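Local coordinates for protein putative rubredoxin reductase (Rhodopseudomonas palustris, PDB 3FG2) that probably passes electrons from NADH through its bound FAD to a ferredoxin that serves the cytochrome P450 CYP199A2, at residues 282-295 / 311-323. Sequence-based numbering, arbitrary orientation.
Sequences VRFGETMRVESVQN and AKPYDGYPWFWSD. With FAD (flavin-adenine dinucleotide), chain B.
Arg283 and Asp315 form a two-pronged salt bridge: NE of Arg283 donates to the syn lone pair of Asp315 OD2 at 2.7 Å, while NH2 makes a weak bond to OD1. The planes are 22° apart, roughly coplanar, so the groups meet edge to edge, and a bend at chi3 (-69°) turns the guanidinium to the carboxylate. CD1 of Tyr317 sits over one face of that guanidinium, its ring steeply inclined.

Apolar packing follows. Phe284 CE1, at the ring edge, meets Pro318 CD at 4.0 Å, and the slim branch CG1 of Val290 reaches Phe320 CE1 at 3.6 Å. Gln294 lays its aliphatic CG over the five-membered ring of Trp319, 3.5 Å from its centroid, a CH-pi contact suited to a long chain whose NE2 is bonded to Asp298.

Polar bonds fix the helix start beside the flavin. Ser292, as N-cap, accepts from Asn295 N through OG; Val293 N donates almost straight to FAD O2 (168°). A water links Gln294 N, Trp319 O and that O2. The pyrimidine edge, at FAD N3, points into the face of Trp321, 3.1 Å above its plane, where a broad indole offers a wide surface; an alanine here would probably uncover this edge and deprive Val293 CG2 of its neighbour CH2.

Helix start and C-terminal-domain strand thus close together on the flavin, as in FAD-dependent ferredoxin reductases of the pyridine nucleotide-disulphide oxidoreductase fold.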
loop_
_atom_site.group_PDB
_atom_site.type_symbol
_atom_site.label_atom_id
_atom_site.label_comp_id
_atom_site.label_asym_id
_atom_site.label_seq_id
_atom_site.Cartn_x
_atom_site.Cartn_y
_atom_site.Cartn_z
ATOM N N VAL A 282 6.619 17.962 7.572
ATOM C CA VAL A 282 7.268 18.803 8.579
ATOM C C VAL A 282 8.130 17.958 9.501
ATOM O O VAL A 282 9.285 18.296 9.771
ATOM C CB VAL A 282 6.246 19.564 9.476
ATOM C CG1 VAL A 282 5.680 20.753 8.737
ATOM C CG2 VAL A 282 5.133 18.616 9.918
ATOM N N ARG A 283 7.564 16.858 9.984
ATOM C CA ARG A 283 8.288 15.983 10.888
ATOM C C ARG A 283 9.607 15.461 10.309
ATOM O O ARG A 283 10.651 15.555 10.958
ATOM C CB ARG A 283 7.403 14.806 11.295
ATOM C CG ARG A 283 8.087 13.798 12.203
ATOM C CD ARG A 283 7.141 12.667 12.544
ATOM N NE ARG A 283 6.052 13.112 13.409
ATOM C CZ ARG A 283 6.207 13.442 14.689
ATOM N NH1 ARG A 283 7.409 13.374 15.251
ATOM N NH2 ARG A 283 5.160 13.833 15.406
ATOM N N PHE A 284 9.571 14.925 9.091
ATOM C CA PHE A 284 10.783 14.375 8.495
ATOM C C PHE A 284 11.584 15.329 7.632
ATOM O O PHE A 284 12.641 14.966 7.122
ATOM C CB PHE A 284 10.439 13.112 7.709
ATOM C CG PHE A 284 9.765 12.069 8.544
ATOM C CD1 PHE A 284 8.412 11.799 8.383
ATOM C CD2 PHE A 284 10.469 11.404 9.545
ATOM C CE1 PHE A 284 7.765 10.885 9.209
ATOM C CE2 PHE A 284 9.831 10.487 10.377
ATOM C CZ PHE A 284 8.476 10.228 10.210
ATOM N N GLY A 285 11.079 16.548 7.473
ATOM C CA GLY A 285 11.781 17.542 6.681
ATOM C C GLY A 285 12.113 17.143 5.253
ATOM O O GLY A 285 13.229 17.353 4.784
ATOM N N GLU A 286 11.143 16.559 4.564
ATOM C CA GLU A 286 11.319 16.147 3.181
ATOM C C GLU A 286 9.973 15.801 2.564
ATOM O O GLU A 286 8.990 15.593 3.273
ATOM C CB GLU A 286 12.283 14.953 3.078
ATOM C CG GLU A 286 12.096 13.874 4.128
ATOM C CD GLU A 286 13.120 12.749 4.002
ATOM O OE1 GLU A 286 14.296 13.044 3.686
ATOM O OE2 GLU A 286 12.755 11.573 4.236
ATOM N N THR A 287 9.935 15.777 1.237
ATOM C CA THR A 287 8.724 15.452 0.504
ATOM C C THR A 287 8.758 13.957 0.229
ATOM O O THR A 287 9.784 13.431 -0.201
ATOM C CB THR A 287 8.686 16.205 -0.826
ATOM O OG1 THR A 287 9.825 15.828 -1.608
ATOM C CG2 THR A 287 8.732 17.705 -0.580
ATOM N N MET A 288 7.647 13.270 0.475
ATOM C CA MET A 288 7.594 11.827 0.262
ATOM C C MET A 288 6.203 11.342 -0.112
ATOM O O MET A 288 5.225 12.079 -0.005
ATOM C CB MET A 288 8.046 11.096 1.529
ATOM C CG MET A 288 7.164 11.377 2.750
ATOM S SD MET A 288 7.951 10.989 4.344
ATOM C CE MET A 288 6.767 9.904 5.038
ATOM N N ARG A 289 6.134 10.098 -0.567
ATOM C CA ARG A 289 4.873 9.466 -0.929
ATOM C C ARG A 289 4.837 8.200 -0.082
ATOM O O ARG A 289 5.809 7.462 -0.050
ATOM C CB ARG A 289 4.847 9.094 -2.418
ATOM C CG ARG A 289 3.483 8.597 -2.904
ATOM C CD ARG A 289 3.505 8.213 -4.375
ATOM N NE ARG A 289 4.252 6.977 -4.605
ATOM C CZ ARG A 289 3.743 5.756 -4.457
ATOM N NH1 ARG A 289 2.475 5.604 -4.080
ATOM N NH2 ARG A 289 4.501 4.687 -4.674
ATOM N N VAL A 290 3.740 7.950 0.614
ATOM C CA VAL A 290 3.665 6.756 1.440
ATOM C C VAL A 290 2.495 5.873 1.046
ATOM O O VAL A 290 1.382 6.361 0.860
ATOM C CB VAL A 290 3.543 7.124 2.930
ATOM C CG1 VAL A 290 3.374 5.867 3.769
ATOM C CG2 VAL A 290 4.785 7.887 3.370
ATOM N N GLU A 291 2.756 4.572 0.913
ATOM C CA GLU A 291 1.724 3.609 0.541
ATOM C C GLU A 291 1.285 2.792 1.743
ATOM O O GLU A 291 1.879 1.759 2.036
ATOM C CB GLU A 291 2.227 2.617 -0.507
ATOM C CG GLU A 291 2.802 3.198 -1.777
ATOM C CD GLU A 291 3.262 2.105 -2.743
ATOM O OE1 GLU A 291 4.089 2.413 -3.626
ATOM O OE2 GLU A 291 2.793 0.945 -2.626
ATOM N N SER A 292 0.247 3.238 2.434
ATOM C CA SER A 292 -0.248 2.492 3.576
ATOM C C SER A 292 -1.643 2.982 3.940
ATOM O O SER A 292 -2.014 4.113 3.637
ATOM C CB SER A 292 0.699 2.650 4.772
ATOM O OG SER A 292 0.630 3.957 5.318
ATOM N N VAL A 293 -2.418 2.118 4.581
ATOM C CA VAL A 293 -3.766 2.466 4.990
ATOM C C VAL A 293 -3.684 3.613 5.972
ATOM O O VAL A 293 -4.512 4.526 5.960
ATOM C CB VAL A 293 -4.457 1.269 5.661
ATOM C CG1 VAL A 293 -5.765 1.703 6.282
ATOM C CG2 VAL A 293 -4.677 0.172 4.633
ATOM N N GLN A 294 -2.668 3.558 6.825
ATOM C CA GLN A 294 -2.451 4.591 7.826
ATOM C C GLN A 294 -2.332 5.942 7.138
ATOM O O GLN A 294 -3.018 6.898 7.495
ATOM C CB GLN A 294 -1.178 4.277 8.621
ATOM C CG GLN A 294 -0.624 5.430 9.445
ATOM C CD GLN A 294 0.202 6.392 8.610
ATOM O OE1 GLN A 294 1.047 5.974 7.824
ATOM N NE2 GLN A 294 -0.029 7.682 8.789
ATOM N N ASN A 295 -1.464 6.008 6.136
ATOM C CA ASN A 295 -1.251 7.244 5.404
ATOM C C ASN A 295 -2.509 7.749 4.706
ATOM O O ASN A 295 -2.814 8.939 4.744
ATOM C CB ASN A 295 -0.140 7.050 4.379
ATOM C CG ASN A 295 0.137 8.304 3.592
ATOM O OD1 ASN A 295 -0.178 8.389 2.401
ATOM N ND2 ASN A 295 0.714 9.300 4.256
ATOM N N ALA A 311 -6.955 24.143 9.869
ATOM C CA ALA A 311 -5.984 23.736 8.875
ATOM C C ALA A 311 -4.674 23.542 9.621
ATOM O O ALA A 311 -4.126 24.495 10.177
ATOM C CB ALA A 311 -5.833 24.816 7.822
ATOM N N LYS A 312 -4.185 22.304 9.646
ATOM C CA LYS A 312 -2.935 21.989 10.331
ATOM C C LYS A 312 -1.996 21.189 9.447
ATOM O O LYS A 312 -2.426 20.523 8.513
ATOM C CB LYS A 312 -3.207 21.175 11.597
ATOM C CG LYS A 312 -3.729 21.971 12.770
ATOM C CD LYS A 312 -3.910 21.058 13.965
ATOM C CE LYS A 312 -4.039 21.848 15.246
ATOM N NZ LYS A 312 -2.839 22.699 15.491
ATOM N N PRO A 313 -0.690 21.254 9.728
ATOM C CA PRO A 313 0.286 20.507 8.933
ATOM C C PRO A 313 0.035 19.017 9.115
ATOM O O PRO A 313 -0.207 18.560 10.232
ATOM C CB PRO A 313 1.621 20.926 9.539
ATOM C CG PRO A 313 1.354 22.314 10.024
ATOM C CD PRO A 313 -0.015 22.178 10.654
ATOM N N TYR A 314 0.074 18.264 8.021
ATOM C CA TYR A 314 -0.134 16.823 8.091
ATOM C C TYR A 314 0.993 16.187 8.906
ATOM O O TYR A 314 2.168 16.476 8.672
ATOM C CB TYR A 314 -0.144 16.212 6.688
ATOM C CG TYR A 314 -0.184 14.716 6.729
ATOM C CD1 TYR A 314 -1.307 14.054 7.223
ATOM C CD2 TYR A 314 0.925 13.955 6.356
ATOM C CE1 TYR A 314 -1.332 12.669 7.355
ATOM C CE2 TYR A 314 0.913 12.554 6.484
ATOM C CZ TYR A 314 -0.225 11.924 6.987
ATOM O OH TYR A 314 -0.275 10.559 7.125
ATOM N N ASP A 315 0.642 15.331 9.863
ATOM C CA ASP A 315 1.658 14.672 10.683
ATOM C C ASP A 315 1.256 13.262 11.118
ATOM O O ASP A 315 1.604 12.823 12.219
ATOM C CB ASP A 315 1.984 15.516 11.923
ATOM C CG ASP A 315 3.256 15.042 12.644
ATOM O OD1 ASP A 315 3.469 15.451 13.802
ATOM O OD2 ASP A 315 4.050 14.268 12.060
ATOM N N GLY A 316 0.524 12.555 10.263
ATOM C CA GLY A 316 0.127 11.204 10.608
ATOM C C GLY A 316 1.390 10.375 10.735
ATOM O O GLY A 316 2.123 10.229 9.758
ATOM N N TYR A 317 1.673 9.841 11.920
ATOM C CA TYR A 317 2.883 9.047 12.072
ATOM C C TYR A 317 2.760 7.731 11.311
ATOM O O TYR A 317 1.829 6.953 11.534
ATOM C CB TYR A 317 3.198 8.752 13.531
ATOM C CG TYR A 317 4.667 8.473 13.698
ATOM C CD1 TYR A 317 5.578 9.522 13.846
ATOM C CD2 TYR A 317 5.165 7.175 13.604
ATOM C CE1 TYR A 317 6.955 9.284 13.892
ATOM C CE2 TYR A 317 6.539 6.927 13.646
ATOM C CZ TYR A 317 7.427 7.986 13.792
ATOM O OH TYR A 317 8.779 7.752 13.861
ATOM N N PRO A 318 3.727 7.455 10.422
ATOM C CA PRO A 318 3.770 6.252 9.592
ATOM C C PRO A 318 3.997 4.900 10.266
ATOM O O PRO A 318 4.906 4.724 11.085
ATOM C CB PRO A 318 4.871 6.580 8.589
ATOM C CG PRO A 318 5.841 7.331 9.428
ATOM C CD PRO A 318 4.940 8.270 10.216
ATOM N N TRP A 319 3.147 3.947 9.905
ATOM C CA TRP A 319 3.251 2.579 10.385
ATOM C C TRP A 319 2.620 1.668 9.337
ATOM O O TRP A 319 1.667 2.051 8.655
ATOM C CB TRP A 319 2.591 2.390 11.762
ATOM C CG TRP A 319 1.204 2.916 11.919
ATOM C CD1 TRP A 319 0.843 4.168 12.324
ATOM C CD2 TRP A 319 -0.014 2.188 11.727
ATOM N NE1 TRP A 319 -0.528 4.267 12.404
ATOM C CE2 TRP A 319 -1.078 3.067 12.039
ATOM C CE3 TRP A 319 -0.311 0.880 11.321
ATOM C CZ2 TRP A 319 -2.419 2.677 11.958
ATOM C CZ3 TRP A 319 -1.638 0.493 11.243
ATOM C CH2 TRP A 319 -2.678 1.392 11.559
ATOM N N PHE A 320 3.171 0.470 9.200
ATOM C CA PHE A 320 2.694 -0.482 8.210
ATOM C C PHE A 320 2.630 -1.878 8.813
ATOM O O PHE A 320 3.076 -2.096 9.948
ATOM C CB PHE A 320 3.664 -0.518 7.024
ATOM C CG PHE A 320 4.274 0.821 6.679
ATOM C CD1 PHE A 320 3.874 1.513 5.536
ATOM C CD2 PHE A 320 5.275 1.377 7.483
ATOM C CE1 PHE A 320 4.458 2.736 5.195
ATOM C CE2 PHE A 320 5.870 2.605 7.154
ATOM C CZ PHE A 320 5.458 3.282 6.006
ATOM N N TRP A 321 2.078 -2.822 8.056
ATOM C CA TRP A 321 2.020 -4.208 8.508
ATOM C C TRP A 321 1.912 -5.145 7.311
ATOM O O TRP A 321 1.606 -4.716 6.200
ATOM C CB TRP A 321 0.859 -4.427 9.479
ATOM C CG TRP A 321 -0.477 -4.696 8.842
ATOM C CD1 TRP A 321 -0.994 -5.915 8.497
ATOM C CD2 TRP A 321 -1.479 -3.727 8.521
ATOM N NE1 TRP A 321 -2.259 -5.762 7.989
ATOM C CE2 TRP A 321 -2.583 -4.430 7.991
ATOM C CE3 TRP A 321 -1.554 -2.332 8.633
ATOM C CZ2 TRP A 321 -3.756 -3.782 7.570
ATOM C CZ3 TRP A 321 -2.721 -1.687 8.215
ATOM C CH2 TRP A 321 -3.804 -2.416 7.691
ATOM N N SER A 322 2.192 -6.423 7.542
ATOM C CA SER A 322 2.137 -7.422 6.484
ATOM C C SER A 322 1.857 -8.770 7.136
ATOM O O SER A 322 2.403 -9.072 8.200
ATOM C CB SER A 322 3.476 -7.462 5.735
ATOM O OG SER A 322 3.413 -8.318 4.610
ATOM N N ASP A 323 1.002 -9.569 6.504
ATOM C CA ASP A 323 0.643 -10.887 7.033
ATOM C C ASP A 323 1.140 -11.955 6.067
ATOM O O ASP A 323 0.534 -12.182 5.018
ATOM C CB ASP A 323 -0.886 -11.011 7.185
ATOM C CG ASP A 323 -1.473 -10.000 8.172
ATOM O OD1 ASP A 323 -2.718 -9.960 8.319
ATOM O OD2 ASP A 323 -0.699 -9.247 8.797
HETATM P PA FAD B . -6.532 3.098 -3.388
HETATM O O1A FAD B . -5.721 2.399 -4.419
HETATM O O2A FAD B . -7.114 2.417 -2.373
HETATM O O5B FAD B . -7.721 3.548 -4.254
HETATM C C5B FAD B . -7.607 4.363 -5.463
HETATM C C4B FAD B . -9.006 4.277 -6.111
HETATM O O4B FAD B . -9.113 5.405 -7.060
HETATM C C3B FAD B . -9.281 3.010 -6.941
HETATM O O3B FAD B . -10.496 2.368 -6.711
HETATM C C2B FAD B . -9.026 3.496 -8.340
HETATM O O2B FAD B . -9.587 2.683 -9.324
HETATM C C1B FAD B . -9.679 4.845 -8.289
HETATM N N9A FAD B . -9.289 5.822 -9.309
HETATM C C8A FAD B . -8.043 5.996 -9.854
HETATM N N7A FAD B . -8.007 6.962 -10.764
HETATM C C5A FAD B . -9.282 7.445 -10.822
HETATM C C6A FAD B . -9.895 8.518 -11.637
HETATM N N6A FAD B . -9.246 9.242 -12.519
HETATM N N1A FAD B . -11.241 8.721 -11.408
HETATM C C2A FAD B . -11.959 7.986 -10.494
HETATM N N3A FAD B . -11.476 6.991 -9.713
HETATM C C4A FAD B . -10.128 6.755 -9.912
HETATM N N1 FAD B . -1.389 -1.177 3.428
HETATM C C2 FAD B . -1.229 -1.442 4.725
HETATM O O2 FAD B . -0.977 -0.578 5.509
HETATM N N3 FAD B . -1.354 -2.770 5.250
HETATM C C4 FAD B . -1.654 -3.846 4.433
HETATM O O4 FAD B . -1.758 -4.959 4.916
HETATM C C4X FAD B . -1.835 -3.567 3.011
HETATM N N5 FAD B . -2.139 -4.579 2.163
HETATM C C5X FAD B . -2.314 -4.281 0.823
HETATM C C6 FAD B . -2.646 -5.354 -0.051
HETATM C C7 FAD B . -2.847 -5.154 -1.402
HETATM C C7M FAD B . -3.199 -6.331 -2.289
HETATM C C8 FAD B . -2.716 -3.805 -1.965
HETATM C C8M FAD B . -2.925 -3.511 -3.434
HETATM C C9 FAD B . -2.383 -2.734 -1.110
HETATM C C9A FAD B . -2.184 -2.958 0.274
HETATM N N10 FAD B . -1.854 -1.898 1.218
HETATM C C10 FAD B . -1.685 -2.174 2.546
HETATM C "C1'" FAD B . -1.723 -0.523 0.674
HETATM C "C2'" FAD B . -3.088 0.227 0.760
HETATM O "O2'" FAD B . -4.059 -0.549 0.094
HETATM C "C3'" FAD B . -2.915 1.583 0.107
HETATM O "O3'" FAD B . -1.946 2.338 0.825
HETATM C "C4'" FAD B . -4.239 2.327 0.106
HETATM O "O4'" FAD B . -5.246 1.570 -0.616
HETATM C "C5'" FAD B . -4.035 3.667 -0.558
HETATM O "O5'" FAD B . -5.438 4.390 -0.580
HETATM P P FAD B . -5.791 5.279 -1.739
HETATM O O1P FAD B . -7.204 5.785 -1.331
HETATM O O2P FAD B . -4.857 6.281 -1.999
HETATM O O3P FAD B . -5.888 4.492 -2.972
HETATM O O HOH W 1 2.409 12.327 14.811
HETATM O O HOH W 2 -0.797 1.292 7.788
#